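Local coordinates for protein response regulator FixJ (Bradyrhizobium japonicum, PDB 5XSO) that acts as a two-component response regulator that, once activated by the sensor FixL, induces expression of the nitrogen-fixation regulatory genes nifA and fixK, at residues T13-V19 / G38-F44; S58-V62 / A129-E134; S64-M68 / D97-A101; I146-V150 / L206-M212. All blocks are in the same frame, centred on the assembly; numbering follows the deposited sequence. Where two conformers were deposited one is given.

Interaction 1: residues T13-V19 / G38-F44; sequences TKGHIYV and GFGVTLF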
loop_
_atom_site.group_PDB
_atom_site.type_symbol
_atom_site.label_atom_id
_atom_site.label_comp_id
_atom_site.label_asym_id
_atom_site.label_seq_id
_atom_site.Cartn_x
_atom_site.Cartn_y
_atom_site.Cartn_z
ATOM N N THR A 13 4.776 -21.103 -5.968
ATOM C CA THR A 13 4.051 -20.588 -7.134
ATOM C C THR A 13 4.706 -19.304 -7.609
ATOM O O THR A 13 5.549 -18.721 -6.919
ATOM C CB THR A 13 2.576 -20.280 -6.835
ATOM O OG1 THR A 13 2.513 -19.126 -5.971
ATOM C CG2 THR A 13 1.896 -21.424 -6.168
ATOM N N LYS A 14 4.284 -18.840 -8.790
ATOM C CA LYS A 14 4.804 -17.602 -9.359
ATOM C C LYS A 14 4.182 -16.367 -8.719
ATOM O O LYS A 14 4.470 -15.241 -9.142
ATOM C CB LYS A 14 4.568 -17.576 -10.873
ATOM C CG LYS A 14 5.406 -18.619 -11.618
ATOM C CD LYS A 14 5.240 -18.590 -13.138
ATOM C CE LYS A 14 5.087 -17.195 -13.682
ATOM N NZ LYS A 14 4.280 -17.209 -14.941
ATOM N N GLY A 15 3.330 -16.548 -7.728
ATOM C CA GLY A 15 2.591 -15.447 -7.133
ATOM C C GLY A 15 1.172 -15.915 -6.871
ATOM O O GLY A 15 0.660 -16.842 -7.511
ATOM N N HIS A 16 0.527 -15.285 -5.895
ATOM C CA HIS A 16 -0.854 -15.597 -5.554
ATOM C C HIS A 16 -1.786 -14.525 -6.105
ATOM O O HIS A 16 -1.466 -13.336 -6.062
ATOM C CB HIS A 16 -1.082 -15.717 -4.050
ATOM C CG HIS A 16 -2.270 -16.558 -3.727
ATOM N ND1 HIS A 16 -2.229 -17.937 -3.764
ATOM C CD2 HIS A 16 -3.558 -16.223 -3.470
ATOM C CE1 HIS A 16 -3.434 -18.417 -3.493
ATOM N NE2 HIS A 16 -4.257 -17.398 -3.313
ATOM N N ILE A 17 -2.935 -14.948 -6.635
ATOM C CA ILE A 17 -3.896 -14.033 -7.273
ATOM C C ILE A 17 -5.207 -14.094 -6.508
ATOM O O ILE A 17 -5.715 -15.187 -6.230
ATOM C CB ILE A 17 -4.144 -14.383 -8.756
ATOM C CG1 ILE A 17 -2.835 -14.666 -9.532
ATOM C CG2 ILE A 17 -4.999 -13.241 -9.465
ATOM C CD1 ILE A 17 -1.860 -13.493 -9.450
ATOM N N TYR A 18 -5.777 -12.936 -6.189
ATOM C CA TYR A 18 -7.083 -12.880 -5.548
ATOM C C TYR A 18 -8.063 -12.414 -6.619
ATOM O O TYR A 18 -8.048 -11.236 -7.005
ATOM C CB TYR A 18 -7.070 -11.948 -4.337
ATOM C CG TYR A 18 -6.164 -12.449 -3.238
ATOM C CD1 TYR A 18 -6.433 -13.662 -2.601
ATOM C CD2 TYR A 18 -5.008 -11.760 -2.893
ATOM C CE1 TYR A 18 -5.599 -14.150 -1.607
ATOM C CE2 TYR A 18 -4.139 -12.245 -1.872
ATOM C CZ TYR A 18 -4.444 -13.444 -1.254
ATOM O OH TYR A 18 -3.614 -13.971 -0.284
ATOM N N VAL A 19 -8.915 -13.323 -7.088
ATOM C CA VAL A 19 -9.888 -13.009 -8.147
ATOM C C VAL A 19 -11.205 -12.583 -7.511
ATOM O O VAL A 19 -11.760 -13.311 -6.673
ATOM C CB VAL A 19 -10.110 -14.223 -9.061
ATOM C CG1 VAL A 19 -11.250 -13.960 -10.075
ATOM C CG2 VAL A 19 -8.800 -14.575 -9.818
ATOM N N GLY A 38 1.025 -21.019 -13.694
ATOM C CA GLY A 38 1.812 -21.305 -12.510
ATOM C C GLY A 38 1.520 -20.443 -11.296
ATOM O O GLY A 38 2.272 -20.519 -10.314
ATOM N N PHE A 39 0.437 -19.672 -11.299
ATOM C CA PHE A 39 0.054 -18.875 -10.133
ATOM C C PHE A 39 -0.835 -19.660 -9.173
ATOM O O PHE A 39 -1.624 -20.491 -9.605
ATOM C CB PHE A 39 -0.733 -17.642 -10.612
ATOM C CG PHE A 39 0.098 -16.704 -11.394
ATOM C CD1 PHE A 39 0.024 -16.691 -12.772
ATOM C CD2 PHE A 39 0.986 -15.827 -10.742
ATOM C CE1 PHE A 39 0.785 -15.853 -13.512
ATOM C CE2 PHE A 39 1.751 -14.951 -11.479
ATOM C CZ PHE A 39 1.660 -14.942 -12.859
ATOM N N GLY A 40 -0.800 -19.307 -7.896
ATOM C CA GLY A 40 -1.858 -19.708 -6.974
ATOM C C GLY A 40 -3.048 -18.743 -7.017
ATOM O O GLY A 40 -2.891 -17.553 -7.311
ATOM N N VAL A 41 -4.247 -19.253 -6.711
ATOM C CA VAL A 41 -5.497 -18.494 -6.895
ATOM C C VAL A 41 -6.450 -18.702 -5.717
ATOM O O VAL A 41 -6.620 -19.824 -5.218
ATOM C CB VAL A 41 -6.213 -18.874 -8.207
ATOM C CG1 VAL A 41 -7.364 -17.903 -8.488
ATOM C CG2 VAL A 41 -5.245 -18.843 -9.420
ATOM N N THR A 42 -7.065 -17.611 -5.254
ATOM C CA THR A 42 -8.185 -17.646 -4.309
ATOM C C THR A 42 -9.292 -16.789 -4.904
ATOM O O THR A 42 -9.013 -15.707 -5.417
ATOM C CB THR A 42 -7.799 -17.098 -2.929
ATOM O OG1 THR A 42 -6.722 -17.868 -2.382
ATOM C CG2 THR A 42 -8.997 -17.177 -1.950
ATOM N N LEU A 43 -10.537 -17.259 -4.879
ATOM C CA LEU A 43 -11.578 -16.568 -5.644
ATOM C C LEU A 43 -12.664 -16.068 -4.709
ATOM O O LEU A 43 -12.969 -16.719 -3.705
ATOM C CB LEU A 43 -12.196 -17.501 -6.698
ATOM C CG LEU A 43 -11.096 -17.880 -7.702
ATOM C CD1 LEU A 43 -10.514 -19.233 -7.337
ATOM C CD2 LEU A 43 -11.519 -17.810 -9.196
ATOM N N PHE A 44 -13.260 -14.935 -5.057
ATOM C CA PHE A 44 -14.367 -14.389 -4.286
ATOM C C PHE A 44 -15.500 -14.023 -5.240
ATOM O O PHE A 44 -15.254 -13.437 -6.307
ATOM C CB PHE A 44 -13.903 -13.158 -3.490
ATOM C CG PHE A 44 -12.771 -13.442 -2.559
ATOM C CD1 PHE A 44 -13.024 -13.800 -1.248
ATOM C CD2 PHE A 44 -11.454 -13.369 -3.004
ATOM C CE1 PHE A 44 -11.978 -14.059 -0.368
ATOM C CE2 PHE A 44 -10.412 -13.622 -2.143
ATOM C CZ PHE A 44 -10.665 -13.969 -0.824
#
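The first beta-alpha-beta unit of the CheY-like receiver domain closes here: strand 16-20 and strand 40-44, joined through helix 24-36, lie side by side in parallel at the edge of the five-stranded sheet. The axes of the short strand segments 16-19 and 40-44 run 21° apart and come within 4.5 Å. The ladder is regular, with Gly40 N to Gly15 O 2.9 Å, Ile17 N to Gly40 O 2.7 Å, Thr42 N to Ile17 O 2.9 Å, Val19 N to Thr42 O 2.9 Å and Phe44 N to Val19 O 2.7 Å. Before it, Lys14 N bonds Gly38 O at 3.0 Å, while Lys14 CB sits over the face of the Phe39 ring in a CH-pi contact. Ile17, Val19, Val41 and Leu43 share the face packed on helix 24-36; His16, Tyr18 and Thr42 lie on the other. A CB on Gly40 would clash with His16 ND1. The imidazole passes over the Gly40 backbone, and His16 NE2 hydrogen-bonds Thr42 OG1 at 2.7 Å.

Interaction 2: residues S58-V62 / A129-E134; sequences SFGCV and AIRQAE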
loop_
_atom_site.group_PDB
_atom_site.type_symbol
_atom_site.label_atom_id
_atom_site.label_comp_id
_atom_site.label_asym_id
_atom_site.label_seq_id
_atom_site.Cartn_x
_atom_site.Cartn_y
_atom_site.Cartn_z
ATOM N N SER A 58 -2.275 -13.353 2.693
ATOM C CA SER A 58 -0.879 -13.087 2.387
ATOM C C SER A 58 -0.749 -12.382 1.036
ATOM O O SER A 58 -1.679 -12.368 0.210
ATOM C CB SER A 58 -0.084 -14.380 2.370
ATOM O OG SER A 58 -0.677 -15.285 1.465
ATOM N N PHE A 59 0.446 -11.834 0.792
ATOM C CA PHE A 59 0.656 -10.949 -0.348
ATOM C C PHE A 59 0.255 -11.608 -1.664
ATOM O O PHE A 59 0.544 -12.781 -1.906
ATOM C CB PHE A 59 2.116 -10.523 -0.436
ATOM C CG PHE A 59 2.407 -9.662 -1.618
ATOM C CD1 PHE A 59 2.008 -8.344 -1.650
ATOM C CD2 PHE A 59 3.062 -10.188 -2.729
ATOM C CE1 PHE A 59 2.283 -7.535 -2.771
ATOM C CE2 PHE A 59 3.335 -9.427 -3.828
ATOM C CZ PHE A 59 2.948 -8.073 -3.876
ATOM N N GLY A 60 -0.430 -10.851 -2.506
ATOM C CA GLY A 60 -0.735 -11.323 -3.843
ATOM C C GLY A 60 -1.344 -10.200 -4.651
ATOM O O GLY A 60 -1.492 -9.068 -4.185
ATOM N N CYS A 61 -1.694 -10.521 -5.877
ATOM C CA CYS A 61 -2.225 -9.536 -6.809
ATOM C C CYS A 61 -3.742 -9.698 -6.872
ATOM O O CYS A 61 -4.240 -10.821 -7.029
ATOM C CB CYS A 61 -1.612 -9.715 -8.203
ATOM S SG CYS A 61 -2.145 -8.509 -9.446
ATOM N N VAL A 62 -4.467 -8.593 -6.782
ATOM C CA VAL A 62 -5.924 -8.620 -6.911
ATOM C C VAL A 62 -6.308 -8.385 -8.370
ATOM O O VAL A 62 -5.791 -7.463 -9.025
ATOM C CB VAL A 62 -6.574 -7.578 -5.983
ATOM C CG1 VAL A 62 -8.090 -7.576 -6.166
ATOM C CG2 VAL A 62 -6.169 -7.812 -4.530
ATOM N N ALA A 129 3.047 -6.324 -12.164
ATOM C CA ALA A 129 2.445 -5.770 -10.943
ATOM C C ALA A 129 3.075 -6.351 -9.691
ATOM O O ALA A 129 3.334 -5.640 -8.713
ATOM C CB ALA A 129 0.948 -6.087 -10.944
ATOM N N ILE A 130 3.245 -7.669 -9.673
ATOM C CA ILE A 130 3.824 -8.318 -8.509
ATOM C C ILE A 130 5.261 -7.866 -8.333
ATOM O O ILE A 130 5.698 -7.539 -7.221
ATOM C CB ILE A 130 3.736 -9.841 -8.645
ATOM C CG1 ILE A 130 2.305 -10.321 -8.402
ATOM C CG2 ILE A 130 4.629 -10.503 -7.603
ATOM C CD1 ILE A 130 2.079 -11.815 -8.657
ATOM N N ARG A 131 6.005 -7.818 -9.436
ATOM C CA ARG A 131 7.406 -7.424 -9.371
ATOM C C ARG A 131 7.562 -6.018 -8.793
ATOM O O ARG A 131 8.452 -5.773 -7.969
ATOM C CB ARG A 131 8.026 -7.531 -10.766
ATOM C CG ARG A 131 9.489 -7.123 -10.865
ATOM C CD ARG A 131 10.031 -7.337 -12.286
ATOM N NE ARG A 131 9.717 -8.662 -12.817
ATOM C CZ ARG A 131 8.981 -8.885 -13.905
ATOM N NH1 ARG A 131 8.752 -10.131 -14.310
ATOM N NH2 ARG A 131 8.474 -7.866 -14.592
ATOM N N GLN A 132 6.690 -5.081 -9.195
ATOM C CA GLN A 132 6.796 -3.707 -8.710
ATOM C C GLN A 132 6.294 -3.557 -7.273
ATOM O O GLN A 132 6.809 -2.718 -6.527
ATOM C CB GLN A 132 6.028 -2.744 -9.622
ATOM C CG GLN A 132 6.217 -2.975 -11.113
ATOM C CD GLN A 132 7.202 -2.032 -11.776
ATOM O OE1 GLN A 132 8.399 -2.068 -11.480
ATOM N NE2 GLN A 132 6.710 -1.206 -12.707
ATOM N N ALA A 133 5.258 -4.309 -6.881
ATOM C CA ALA A 133 4.662 -4.177 -5.549
ATOM C C ALA A 133 5.373 -5.000 -4.476
ATOM O O ALA A 133 5.260 -4.675 -3.282
ATOM C CB ALA A 133 3.181 -4.594 -5.593
ATOM N N GLU A 134 6.074 -6.066 -4.860
ATOM C CA GLU A 134 6.642 -6.951 -3.852
ATOM C C GLU A 134 7.590 -6.232 -2.905
ATOM O O GLU A 134 7.465 -6.446 -1.689
ATOM C CB GLU A 134 7.331 -8.149 -4.520
ATOM C CG GLU A 134 7.530 -9.338 -3.586
ATOM C CD GLU A 134 7.218 -10.671 -4.230
ATOM O OE1 GLU A 134 7.564 -10.868 -5.421
ATOM O OE2 GLU A 134 6.627 -11.527 -3.536
#
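Apolar packing accounts for the contact between the loop entering strand 61-65 and helix 119-138 of the receiver domain. Phe59 supplies the largest share: its CB points toward the helix, and with chi1 in the t well the ring reaches one turn of it. The ring edge meets two side chains, Phe59 CZ lying 3.9 Å from Ala133 CB and Phe59 CE2 4.1 Å from Ile130 CG2. Two residues on, Cys61 CB packs on Ile130 CG1 at 4.0 Å and Cys61 SG on Ala129 CB at 4.2 Å. The small side chains of Ala129 and Ala133, one turn apart, let the helix come close, and Ile130 touches both Phe59 and Cys61.

Polar groups meet the ring without bonding to it. Phe59 CZ is 3.8 Å from Glu134 N, but that amide is spent inside the helix, Glu134 N to Ile130 O being 2.8 Å; no hydrogen bond joins the two segments.

Pro88, just before strand 89-93, touches Phe59, Cys61, Ala129 and Ala133. Cys61 also packs on Ile17 and Leu90, so the helix lies against the sheet where strand 61-65 runs between strands 16-20 and 89-93.

Interaction 3: residues S64-M68 / D97-A101; sequences SDVRM and DVPLA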
loop_
_atom_site.group_PDB
_atom_site.type_symbol
_atom_site.label_atom_id
_atom_site.label_comp_id
_atom_site.label_asym_id
_atom_site.label_seq_id
_atom_site.Cartn_x
_atom_site.Cartn_y
_atom_site.Cartn_z
ATOM N N SER A 64 -9.886 -7.781 -10.271
ATOM C CA SER A 64 -11.273 -7.579 -9.881
ATOM C C SER A 64 -12.072 -6.974 -11.027
ATOM O O SER A 64 -11.565 -6.128 -11.785
ATOM C CB SER A 64 -11.363 -6.655 -8.660
ATOM O OG SER A 64 -12.707 -6.324 -8.301
ATOM N N ASP A 65 -13.292 -7.474 -11.195
ATOM C CA ASP A 65 -14.287 -6.790 -12.025
ATOM C C ASP A 65 -14.562 -5.373 -11.538
ATOM O O ASP A 65 -14.680 -5.115 -10.335
ATOM C CB ASP A 65 -15.587 -7.604 -12.052
ATOM C CG ASP A 65 -16.582 -7.071 -13.094
ATOM O OD1 ASP A 65 -17.479 -6.302 -12.687
ATOM O OD2 ASP A 65 -16.456 -7.409 -14.265
ATOM N N VAL A 66 -14.709 -4.450 -12.503
ATOM C CA VAL A 66 -14.812 -3.030 -12.232
ATOM C C VAL A 66 -16.131 -2.708 -11.562
ATOM O O VAL A 66 -16.234 -1.702 -10.844
ATOM C CB VAL A 66 -14.671 -2.203 -13.527
ATOM C CG1 VAL A 66 -15.770 -2.580 -14.546
ATOM C CG2 VAL A 66 -14.719 -0.750 -13.224
ATOM N N ARG A 67 -17.169 -3.500 -11.831
ATOM C CA ARG A 67 -18.495 -3.218 -11.286
ATOM C C ARG A 67 -19.033 -4.360 -10.424
ATOM O O ARG A 67 -20.201 -4.725 -10.505
ATOM C CB ARG A 67 -19.455 -2.848 -12.414
ATOM C CG ARG A 67 -19.270 -1.382 -12.723
ATOM C CD ARG A 67 -20.105 -0.881 -13.837
ATOM N NE ARG A 67 -21.502 -0.879 -13.475
ATOM C CZ ARG A 67 -22.441 -0.278 -14.185
ATOM N NH1 ARG A 67 -22.108 0.383 -15.294
ATOM N NH2 ARG A 67 -23.707 -0.330 -13.786
ATOM N N MET A 68 -18.181 -4.921 -9.571
ATOM C CA MET A 68 -18.616 -5.848 -8.530
ATOM C C MET A 68 -19.751 -5.228 -7.721
ATOM O O MET A 68 -19.579 -4.122 -7.181
ATOM C CB MET A 68 -17.452 -6.172 -7.605
ATOM C CG MET A 68 -16.655 -7.319 -8.081
ATOM S SD MET A 68 -17.654 -8.810 -8.078
ATOM C CE MET A 68 -17.662 -9.363 -6.371
ATOM N N ASP A 97 -17.280 0.684 -19.244
ATOM C CA ASP A 97 -16.900 1.050 -17.889
ATOM C C ASP A 97 -15.454 1.467 -17.782
ATOM O O ASP A 97 -14.937 1.598 -16.677
ATOM C CB ASP A 97 -17.181 -0.130 -16.957
ATOM C CG ASP A 97 -18.649 -0.397 -16.826
ATOM O OD1 ASP A 97 -19.418 0.617 -16.697
ATOM O OD2 ASP A 97 -19.007 -1.585 -16.760
ATOM N N VAL A 98 -14.772 1.624 -18.922
ATOM C CA VAL A 98 -13.388 2.085 -18.915
ATOM C C VAL A 98 -13.241 3.357 -18.065
ATOM O O VAL A 98 -12.252 3.502 -17.325
ATOM C CB VAL A 98 -12.906 2.239 -20.370
ATOM C CG1 VAL A 98 -11.672 3.040 -20.480
ATOM C CG2 VAL A 98 -12.615 0.786 -20.870
ATOM N N PRO A 99 -14.177 4.299 -18.126
ATOM C CA PRO A 99 -14.006 5.502 -17.284
ATOM C C PRO A 99 -14.028 5.207 -15.799
ATOM O O PRO A 99 -13.372 5.917 -15.030
ATOM C CB PRO A 99 -15.179 6.397 -17.694
ATOM C CG PRO A 99 -15.497 5.965 -19.170
ATOM C CD PRO A 99 -15.302 4.443 -19.078
ATOM N N LEU A 100 -14.806 4.216 -15.370
ATOM C CA LEU A 100 -14.767 3.800 -13.966
ATOM C C LEU A 100 -13.419 3.176 -13.631
ATOM O O LEU A 100 -12.818 3.470 -12.582
ATOM C CB LEU A 100 -15.908 2.823 -13.726
ATOM C CG LEU A 100 -16.230 2.336 -12.316
ATOM C CD1 LEU A 100 -16.265 3.495 -11.342
ATOM C CD2 LEU A 100 -17.583 1.647 -12.395
ATOM N N ALA A 101 -12.920 2.308 -14.525
ATOM C CA ALA A 101 -11.562 1.810 -14.398
ATOM C C ALA A 101 -10.556 2.942 -14.292
ATOM O O ALA A 101 -9.561 2.831 -13.556
ATOM C CB ALA A 101 -11.222 0.923 -15.599
#
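Arg67, a residue that probably contributes to the Mg(2+) site, puts its guanidinium into a salt bridge with Asp97, at the N-cap position of helix 98-106: Arg67 NH1 to Asp97 OD1 is 3.0 Å and nearly straight. Asp97 makes no capping bond with its carboxylate; its OD1 is in the bridge. Asp65, also a probable Mg(2+) ligand, shapes the loop from within: Asp65 OD1 accepts from Arg67 N at 2.9 Å, an Asx turn at the C-terminal end of strand 61-65. Beside the bridge lies an apolar layer. Val66 CG2 packs on Leu100 CG at 3.6 Å, Val66 CG1 on Asp97 CB at 3.7 Å, and the aliphatic part of Arg67 adds Arg67 CG to Leu100 CD2 at 3.5 Å. Helix 98-106 thus begins beside the loop of the probable Mg(2+) site: Val66 and Ala101 both lean on Ile91 of strand 89-93, which runs next to strand 61-65, and Leu100 reaches across to Ile74 of helix 73-82.

Interaction 4: residues I146-V150 / L206-M212; sequences IAARV and LAMRAGM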
loop_
_atom_site.group_PDB
_atom_site.type_symbol
_atom_site.label_atom_id
_atom_site.label_comp_id
_atom_site.label_asym_id
_atom_site.label_seq_id
_atom_site.Cartn_x
_atom_site.Cartn_y
_atom_site.Cartn_z
ATOM N N ILE A 146 8.451 1.528 12.122
ATOM C CA ILE A 146 8.927 2.908 12.112
ATOM C C ILE A 146 7.779 3.871 12.386
ATOM O O ILE A 146 7.911 4.813 13.182
ATOM C CB ILE A 146 9.622 3.223 10.777
ATOM C CG1 ILE A 146 10.934 2.444 10.676
ATOM C CG2 ILE A 146 9.897 4.730 10.635
ATOM C CD1 ILE A 146 11.550 2.491 9.313
ATOM N N ALA A 147 6.640 3.654 11.725
ATOM C CA ALA A 147 5.477 4.500 11.977
ATOM C C ALA A 147 5.072 4.447 13.441
ATOM O O ALA A 147 4.657 5.464 14.020
ATOM C CB ALA A 147 4.299 4.058 11.090
ATOM N N ALA A 148 5.138 3.260 14.047
ATOM C CA ALA A 148 4.826 3.162 15.458
ATOM C C ALA A 148 5.791 4.018 16.273
ATOM O O ALA A 148 5.378 4.675 17.241
ATOM C CB ALA A 148 4.891 1.716 15.923
ATOM N N ARG A 149 7.080 3.985 15.913
ATOM C CA ARG A 149 8.071 4.803 16.607
ATOM C C ARG A 149 7.712 6.274 16.485
ATOM O O ARG A 149 7.732 7.012 17.475
ATOM C CB ARG A 149 9.468 4.541 16.037
ATOM C CG ARG A 149 10.040 3.185 16.435
ATOM C CD ARG A 149 11.461 3.016 15.857
ATOM N NE ARG A 149 11.621 1.718 15.216
ATOM C CZ ARG A 149 12.646 1.367 14.434
ATOM N NH1 ARG A 149 13.655 2.217 14.210
ATOM N NH2 ARG A 149 12.676 0.150 13.881
ATOM N N VAL A 150 7.365 6.710 15.268
ATOM C CA VAL A 150 7.004 8.118 15.061
ATOM C C VAL A 150 5.780 8.478 15.890
ATOM O O VAL A 150 5.716 9.562 16.481
ATOM C CB VAL A 150 6.756 8.390 13.564
ATOM C CG1 VAL A 150 6.190 9.819 13.372
ATOM C CG2 VAL A 150 8.059 8.168 12.747
ATOM N N LEU A 206 14.971 7.067 8.442
ATOM C CA LEU A 206 13.749 6.570 9.057
ATOM C C LEU A 206 12.553 7.413 8.619
ATOM O O LEU A 206 11.485 6.876 8.281
ATOM C CB LEU A 206 13.891 6.571 10.591
ATOM C CG LEU A 206 14.981 5.601 11.092
ATOM C CD1 LEU A 206 15.276 5.807 12.604
ATOM C CD2 LEU A 206 14.639 4.179 10.841
ATOM N N ALA A 207 12.703 8.738 8.636
ATOM C CA ALA A 207 11.648 9.580 8.094
ATOM C C ALA A 207 11.383 9.259 6.616
ATOM O O ALA A 207 10.233 9.336 6.177
ATOM C CB ALA A 207 11.989 11.053 8.323
ATOM N N MET A 208 12.400 8.856 5.841
ATOM C CA MET A 208 12.133 8.332 4.501
ATOM C C MET A 208 11.154 7.167 4.580
ATOM O O MET A 208 10.026 7.253 4.081
ATOM C CB MET A 208 13.434 7.894 3.811
ATOM C CG MET A 208 14.307 9.027 3.245
ATOM S SD MET A 208 16.054 8.614 2.980
ATOM C CE MET A 208 16.653 10.226 2.828
ATOM N N ARG A 209 11.574 6.074 5.223
ATOM C CA ARG A 209 10.780 4.852 5.250
ATOM C C ARG A 209 9.390 5.050 5.828
ATOM O O ARG A 209 8.512 4.219 5.578
ATOM C CB ARG A 209 11.518 3.768 6.025
ATOM C CG ARG A 209 12.733 3.250 5.302
ATOM C CD ARG A 209 13.815 2.765 6.259
ATOM N NE ARG A 209 13.924 1.305 6.273
ATOM C CZ ARG A 209 14.684 0.621 7.127
ATOM N NH1 ARG A 209 15.402 1.259 8.050
ATOM N NH2 ARG A 209 14.714 -0.709 7.062
ATOM N N ALA A 210 9.171 6.106 6.604
ATOM C CA ALA A 210 7.839 6.473 7.052
ATOM C C ALA A 210 7.187 7.487 6.121
ATOM O O ALA A 210 6.143 8.051 6.470
ATOM C CB ALA A 210 7.885 7.024 8.478
ATOM N N GLY A 211 7.811 7.751 4.970
ATOM C CA GLY A 211 7.288 8.680 3.982
ATOM C C GLY A 211 7.055 10.077 4.496
ATOM O O GLY A 211 6.188 10.782 3.977
ATOM N N MET A 212 7.802 10.506 5.504
ATOM C CA MET A 212 7.545 11.813 6.098
ATOM C C MET A 212 8.101 12.956 5.271
ATOM O O MET A 212 7.933 14.116 5.660
ATOM C CB MET A 212 8.116 11.886 7.513
ATOM C CG MET A 212 7.293 11.124 8.509
ATOM S SD MET A 212 8.116 10.878 10.088
ATOM C CE MET A 212 8.276 12.498 10.784
#
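In the LuxR-type helix-turn-helix domain, the end of helix 200-209 packs against helix 140-152, which leads into it from the receiver side. Ile146 is at the centre of the contact, in the m,t rotamer. Ile146 CD1 reaches Leu206 CD2 at 3.8 Å and Arg209 CB at 3.5 Å, while Ile146 CG2 lies 3.6 Å from Leu206 O and 3.7 Å from Ala210 CB. Leu206 is likewise m,t, which brings its CD2 against Ile146 CD1. Arg209 takes an m,t start with chi3 near 107°, which lays one face of its guanidinium over Ile146 CD1. Arg149 extends m,t past Leu206, Arg149 NH1 coming within 4.0 Å of Leu206 CD2; its charge is met by Asp145, in a salt bridge, and by the carbonyl of Met195 in helix 184-195.

A Schellman motif ends helix 200-209, Gly211 with positive phi as its C-prime residue and Met212 N bonded to Ala207 O at 2.8 Å. Beyond the reversal Met212 lies against Val150, next to Arg158 and Met161 of helix 155-166. No hydrogen bond links the two segments. With chi1 of Val150 in the t well and Met212 m,t,p, the sulfur settles on a methyl: Val150 CG2 to Met212 SD is 3.8 Å.

How the interactions relate
From the N terminus, interaction 1 closes first, bringing 38-44 back beside 13-19 after helix 24-36 and setting the edge of the receiver sheet. Interaction 2 opens next on strand 61-65, the neighbour of strand 16-20, and touches interaction 1 through Tyr18 OH to Ser58 O (2.6 Å) and Tyr18 N to Cys61 O (2.7 Å). It closes only at helix 119-138. Within that long span falls interaction 3, which starts at the far end of the same strand and ties it to helix 98-106. Interaction 4 follows in series, linking helix 140-152 to the C-terminal helix of the DNA-binding domain, its centre about 34 Å from that of interaction 3.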